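Local coordinates for periplasmic molybdate-binding protein (Azotobacter vinelandii, PDB 1ATG) that binds molybdate or tungstate in a pocket between its two domains and probably serves as the periplasmic receptor of a molybdate ABC transporter, at residues L11-L14 / E15-G19; A173-P176 / G177-F181; A220-A224 / A225-L229. All coordinates share one frame; numbering follows the deposited sequence.

Contact 1: residues L11-L14 / E15-G19; sequences LGTL and EQLAG. With EDO (1,2-ethanediol), chain E.
Glu15 meets Leu11 one turn back along the same helix. Its backbone N donates to Leu11 O at 2.9 Å. The side chain runs extended from CG, which packs on the same carbonyl oxygen. The carboxylate then comes to the leucine's tip, with OE2 3.7 Å from Leu11 CD1, and the two side chains cross obliquely. With chi1 at 178° the leucine's CG lies beside its own carbonyl carbon, on the side where the Glu15 chain passes. Water 1 donates to Gly12 O and only weakly to Glu15 OE1. Gln16 N bonds to Gly12 O at 3.1 Å. The side-chain amide of Gln16 is used at both ends. OE1 accepts a bond from water 2 at 2.7 Å, and this water also bonds Thr13 OG1. NE2 donates to O1 of the ethanediol at 2.7 Å; the diol, probably from the crystallisation liquor, is also bonded to Ile169 O. These are the first turns of helix 11-25, the helix of the beta-alpha-beta unit formed with parallel strands 2-7 and 29-34. Leu14 packs on both strands and Leu11 on 29-34. Leu17 N bonds to Thr13 O. The two side chains lie side by side, with Leu17 CD1 4.1 Å from Thr13 CG2. Leu17 also reaches helix 216-224. Ala18 N bonds to Leu14 O at 2.7 Å.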
# COMPACT_ATOMS: atom_id res chain seq x y z
N LEU A 11 4.08 -4.98 1.65
CA LEU A 11 4.98 -6.13 1.63
C LEU A 11 6.04 -6.12 2.71
O LEU A 11 6.19 -7.10 3.46
CB LEU A 11 5.66 -6.22 0.26
CG LEU A 11 6.68 -7.36 0.09
CD1 LEU A 11 6.05 -8.73 0.33
CD2 LEU A 11 7.26 -7.30 -1.32
N GLY A 12 6.81 -5.05 2.83
CA GLY A 12 7.88 -4.98 3.81
C GLY A 12 7.33 -5.09 5.23
O GLY A 12 7.92 -5.75 6.10
N THR A 13 6.20 -4.46 5.50
CA THR A 13 5.57 -4.54 6.82
C THR A 13 5.06 -5.94 7.10
O THR A 13 5.24 -6.47 8.21
CB THR A 13 4.46 -3.49 6.94
OG1 THR A 13 4.96 -2.19 6.58
CG2 THR A 13 3.94 -3.44 8.37
N LEU A 14 4.46 -6.58 6.09
CA LEU A 14 3.99 -7.95 6.28
C LEU A 14 5.17 -8.89 6.51
O LEU A 14 5.03 -9.84 7.29
CB LEU A 14 3.18 -8.40 5.07
CG LEU A 14 2.63 -9.83 5.17
CD1 LEU A 14 1.75 -10.03 6.40
CD2 LEU A 14 1.85 -10.18 3.91
N GLU A 15 6.33 -8.64 5.91
CA GLU A 15 7.51 -9.47 6.18
C GLU A 15 7.89 -9.33 7.65
O GLU A 15 8.21 -10.32 8.32
CB GLU A 15 8.67 -9.07 5.27
CG GLU A 15 8.43 -9.52 3.82
CD GLU A 15 9.36 -8.90 2.80
OE1 GLU A 15 9.97 -7.86 3.09
OE2 GLU A 15 9.47 -9.45 1.68
N GLN A 16 7.87 -8.11 8.18
CA GLN A 16 8.15 -7.90 9.60
C GLN A 16 7.11 -8.61 10.46
O GLN A 16 7.45 -9.29 11.45
CB GLN A 16 8.17 -6.42 9.97
CG GLN A 16 9.31 -5.65 9.32
CD GLN A 16 9.19 -4.17 9.57
OE1 GLN A 16 8.11 -3.58 9.48
NE2 GLN A 16 10.30 -3.51 9.89
N LEU A 17 5.83 -8.47 10.12
CA LEU A 17 4.76 -9.11 10.88
C LEU A 17 4.86 -10.62 10.85
O LEU A 17 4.74 -11.26 11.90
CB LEU A 17 3.40 -8.68 10.33
CG LEU A 17 3.02 -7.22 10.56
CD1 LEU A 17 1.93 -6.79 9.60
CD2 LEU A 17 2.55 -7.02 12.00
N ALA A 18 5.06 -11.20 9.67
CA ALA A 18 5.21 -12.65 9.53
C ALA A 18 6.38 -13.14 10.36
O ALA A 18 6.28 -14.18 11.05
CB ALA A 18 5.42 -12.98 8.05
N GLY A 19 7.51 -12.46 10.40
CA GLY A 19 8.67 -12.82 11.20
C GLY A 19 8.31 -12.86 12.68
O GLY A 19 8.67 -13.80 13.40
C1 EDO E . 9.94 0.30 10.75
O1 EDO E . 10.85 -0.92 10.52
C2 EDO E . 10.36 1.57 10.00
O2 EDO E . 10.94 1.15 8.61
O HOH W 1 10.86 -5.89 5.79
O HOH W 2 7.63 -1.93 7.35

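Contact 2: residues A173-P176 / G177-F181; sequences AKIP and GSHWF
Ile175 and His179 carry this local contact, with Gly177 at the bend between them. The Ile175 methyl CD1 sits over one face of the His179 ring. It lies 3.6 Å from the ring centroid and 13° off the ring normal. This is a CH-pi contact made almost squarely over the centre of the imidazole. The second branch of the isoleucine, CG2, approaches the same ring at ND1, 3.7 Å away. The two side chains cross at about a right angle. His179 CG lies between its backbone N and carbonyl carbon (chi1 72°), and this torsion swings the ring back over Ile175. The same methyl, Ile175 CD1, lies 4.2 Å from Phe181 CZ. One methyl therefore touches two aromatic side chains. Leu165 and Ile168 pack against Ile175 from outside the segments.

A water ties the ring to the backbone. Water 3 donates to Ile175 O at 2.9 Å. It also bonds His179 ND1 at 2.7 Å, at the edge of the ring and in its plane. The methyl and the water meet the ring at its face and its edge, which should limit its rotation.

Gly177 turns the chain between Pro176 and Ser178. Its phi is positive (72°), and a CB here would clash with Pro176 O. That oxygen accepts a hydrogen bond from Trp85 NE1.

From Ser178 the chain enters strand 178-180. This strand pairs antiparallel with strand 75-86, through backbone bonds of Ser178 to Ser86 and of Trp180 to Leu84, within the mixed sheet of a periplasmic binding protein fold.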
# COMPACT_ATOMS: atom_id res chain seq x y z
N ALA A 173 13.19 6.23 12.11
CA ALA A 173 12.11 7.13 11.76
C ALA A 173 12.56 8.21 10.77
O ALA A 173 11.81 9.15 10.51
CB ALA A 173 11.45 7.78 12.96
N LYS A 174 13.74 8.03 10.20
CA LYS A 174 14.23 8.97 9.18
C LYS A 174 13.73 8.55 7.80
O LYS A 174 13.33 7.41 7.63
CB LYS A 174 15.74 9.06 9.22
CG LYS A 174 16.51 8.09 8.33
CD LYS A 174 17.02 8.83 7.10
CE LYS A 174 17.37 7.90 5.96
NZ LYS A 174 18.59 7.10 6.22
N ILE A 175 13.77 9.46 6.84
CA ILE A 175 13.34 9.20 5.47
C ILE A 175 14.44 9.79 4.57
O ILE A 175 14.72 10.98 4.71
CB ILE A 175 12.02 9.89 5.12
CG1 ILE A 175 10.85 9.33 5.94
CG2 ILE A 175 11.68 9.76 3.63
CD1 ILE A 175 9.60 10.16 5.83
N PRO A 176 15.04 8.96 3.76
CA PRO A 176 16.12 9.43 2.88
C PRO A 176 15.57 10.31 1.77
O PRO A 176 14.35 10.39 1.53
CB PRO A 176 16.72 8.14 2.36
CG PRO A 176 15.58 7.17 2.35
CD PRO A 176 14.74 7.53 3.56
N GLY A 177 16.46 11.01 1.08
CA GLY A 177 16.06 11.85 -0.05
C GLY A 177 15.31 13.09 0.40
O GLY A 177 15.75 13.81 1.29
N SER A 178 14.17 13.34 -0.23
CA SER A 178 13.31 14.46 0.15
C SER A 178 11.85 14.02 0.06
O SER A 178 11.54 13.14 -0.76
CB SER A 178 13.60 15.73 -0.63
OG SER A 178 13.50 15.50 -2.02
N HIS A 179 10.98 14.60 0.87
CA HIS A 179 9.59 14.14 0.84
C HIS A 179 8.61 15.21 1.27
O HIS A 179 8.93 16.17 1.98
CB HIS A 179 9.41 12.89 1.70
CG HIS A 179 9.48 13.19 3.17
ND1 HIS A 179 10.69 13.36 3.82
CD2 HIS A 179 8.50 13.40 4.08
CE1 HIS A 179 10.46 13.62 5.09
NE2 HIS A 179 9.16 13.66 5.28
N TRP A 180 7.37 15.02 0.83
CA TRP A 180 6.25 15.87 1.19
C TRP A 180 5.02 15.00 1.38
O TRP A 180 4.70 14.16 0.54
CB TRP A 180 5.93 16.89 0.10
CG TRP A 180 4.66 17.67 0.28
CD1 TRP A 180 4.35 18.52 1.31
CD2 TRP A 180 3.53 17.69 -0.59
NE1 TRP A 180 3.11 19.07 1.12
CE2 TRP A 180 2.58 18.59 -0.05
CE3 TRP A 180 3.23 17.06 -1.80
CZ2 TRP A 180 1.38 18.86 -0.68
CZ3 TRP A 180 2.02 17.33 -2.42
CH2 TRP A 180 1.10 18.23 -1.86
N PHE A 181 4.38 15.16 2.53
CA PHE A 181 3.11 14.48 2.79
C PHE A 181 1.98 15.35 2.30
O PHE A 181 1.69 16.40 2.89
CB PHE A 181 2.88 14.23 4.29
CG PHE A 181 3.84 13.27 4.92
CD1 PHE A 181 3.74 11.90 4.65
CD2 PHE A 181 4.85 13.69 5.77
CE1 PHE A 181 4.61 11.00 5.23
CE2 PHE A 181 5.72 12.79 6.35
CZ PHE A 181 5.61 11.44 6.09
O HOH W 3 13.24 12.87 3.04

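Contact 3: residues A220-A224 / A225-L229; sequences AIIKA and AGYVL
Near the end of helix 216-224, Gly226 N bonds to Lys223 O at 2.9 Å and Tyr227 N bonds weakly to Ile222 O at 3.3 Å, the two bonds of a Schellman motif. Gly226 has a positive phi of 94°, where a CB would jam against the preceding carbonyl oxygen. Its N-H approaches Lys223 O from above the carbonyl plane. Ala225 N donates to Ile221 O at 3.2 Å and weakly to Ile222 O. Past the glycine, the chain turns back beside the helix, and Lys223 CA makes a CA-H...O contact with Tyr227 O at 3.5 Å.

Ile222 CG2 is the main apolar point. It stands anti to the isoleucine's backbone N, beside the carbonyl carbon. There it touches Tyr227 CB at 3.5 Å and Leu229 CD2 at 3.8 Å, and the isoleucine crosses both side chains at about a right angle. Leu229 CD2 also rests on Lys223 CG at 3.8 Å, against the extended aliphatic chain of the lysine. Ile222 O lies at the edge of the Tyr227 ring, in its plane, 3.4 Å from CD2. The ring itself meets Phe10 edge-to-face. Tyr227 OH is hydrogen-bonded to Asn9 OD1, and Asn9 belongs to the anion-binding pocket. The helix end thus appears to hold the backbone of a buried tyrosine, which probably helps to position a pocket residue.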
# COMPACT_ATOMS: atom_id res chain seq x y z
N ALA A 220 1.85 -2.44 16.93
CA ALA A 220 3.06 -1.65 17.10
C ALA A 220 3.94 -1.71 15.86
O ALA A 220 4.51 -0.69 15.46
CB ALA A 220 3.81 -2.10 18.35
N ILE A 221 4.05 -2.86 15.22
CA ILE A 221 4.82 -2.99 13.99
C ILE A 221 4.18 -2.16 12.87
O ILE A 221 4.88 -1.46 12.13
CB ILE A 221 4.95 -4.47 13.58
CG1 ILE A 221 5.87 -5.20 14.58
CG2 ILE A 221 5.46 -4.62 12.16
CD1 ILE A 221 5.82 -6.71 14.52
N ILE A 222 2.86 -2.21 12.77
CA ILE A 222 2.13 -1.43 11.76
C ILE A 222 2.34 0.06 11.97
O ILE A 222 2.61 0.79 11.02
CB ILE A 222 0.65 -1.85 11.80
CG1 ILE A 222 0.52 -3.30 11.30
CG2 ILE A 222 -0.23 -0.91 11.00
CD1 ILE A 222 -0.83 -3.92 11.60
N LYS A 223 2.24 0.53 13.22
CA LYS A 223 2.45 1.94 13.49
C LYS A 223 3.89 2.37 13.26
O LYS A 223 4.15 3.49 12.80
CB LYS A 223 2.05 2.28 14.94
CG LYS A 223 0.55 2.25 15.12
CD LYS A 223 0.10 2.85 16.43
CE LYS A 223 -1.42 2.77 16.61
NZ LYS A 223 -1.84 3.62 17.77
N ALA A 224 4.86 1.51 13.55
CA ALA A 224 6.26 1.83 13.31
C ALA A 224 6.55 2.02 11.83
O ALA A 224 7.47 2.75 11.45
CB ALA A 224 7.18 0.78 13.92
N ALA A 225 5.75 1.39 10.97
CA ALA A 225 5.87 1.54 9.53
C ALA A 225 5.10 2.76 9.03
O ALA A 225 5.04 2.98 7.80
CB ALA A 225 5.40 0.28 8.83
N GLY A 226 4.52 3.54 9.90
CA GLY A 226 3.89 4.80 9.57
C GLY A 226 2.40 4.74 9.30
O GLY A 226 1.79 5.77 9.00
N TYR A 227 1.79 3.57 9.41
CA TYR A 227 0.36 3.45 9.21
C TYR A 227 -0.37 3.93 10.47
O TYR A 227 0.19 3.88 11.58
CB TYR A 227 -0.05 1.99 8.99
CG TYR A 227 0.52 1.37 7.73
CD1 TYR A 227 -0.09 1.54 6.50
CD2 TYR A 227 1.68 0.61 7.78
CE1 TYR A 227 0.41 0.97 5.34
CE2 TYR A 227 2.21 0.05 6.63
CZ TYR A 227 1.57 0.24 5.42
OH TYR A 227 2.16 -0.33 4.31
N VAL A 228 -1.63 4.30 10.32
CA VAL A 228 -2.47 4.55 11.49
C VAL A 228 -3.49 3.42 11.58
O VAL A 228 -3.63 2.60 10.66
CB VAL A 228 -3.17 5.90 11.46
CG1 VAL A 228 -2.18 7.03 11.49
CG2 VAL A 228 -4.04 6.02 10.25
N LEU A 229 -4.20 3.37 12.70
CA LEU A 229 -5.23 2.37 12.94
C LEU A 229 -6.55 3.11 13.18
O LEU A 229 -6.54 4.27 13.58
CB LEU A 229 -4.93 1.52 14.18
CG LEU A 229 -3.96 0.35 14.04
CD1 LEU A 229 -4.55 -0.72 13.13
CD2 LEU A 229 -2.58 0.74 13.55

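Overall arrangement
Contacts 1, 2 and 3 follow one another along the chain. Contacts 1 and 3 touch, with centres 12 Å apart. Thr13 OG1 packs on Ala225 CB (3.4 Å) and Tyr227 CE2, and Leu17 packs on Ile221. Helix 11-25 is thereby joined to the end of helix 216-224, which probably steadies the helix start and the tyrosine next to the anion pocket. Contact 2 stands apart, its centre 21 Å from that of contact 1 and 16 Å from that of contact 3. Strand 75-86 links it to contact 3, pairing with strand 178-180 and bonding the backbone of Val228. Contact 2 is a surface contact, yet its Phe181 side chain is about 9 Å from that of Tyr117 in the pocket.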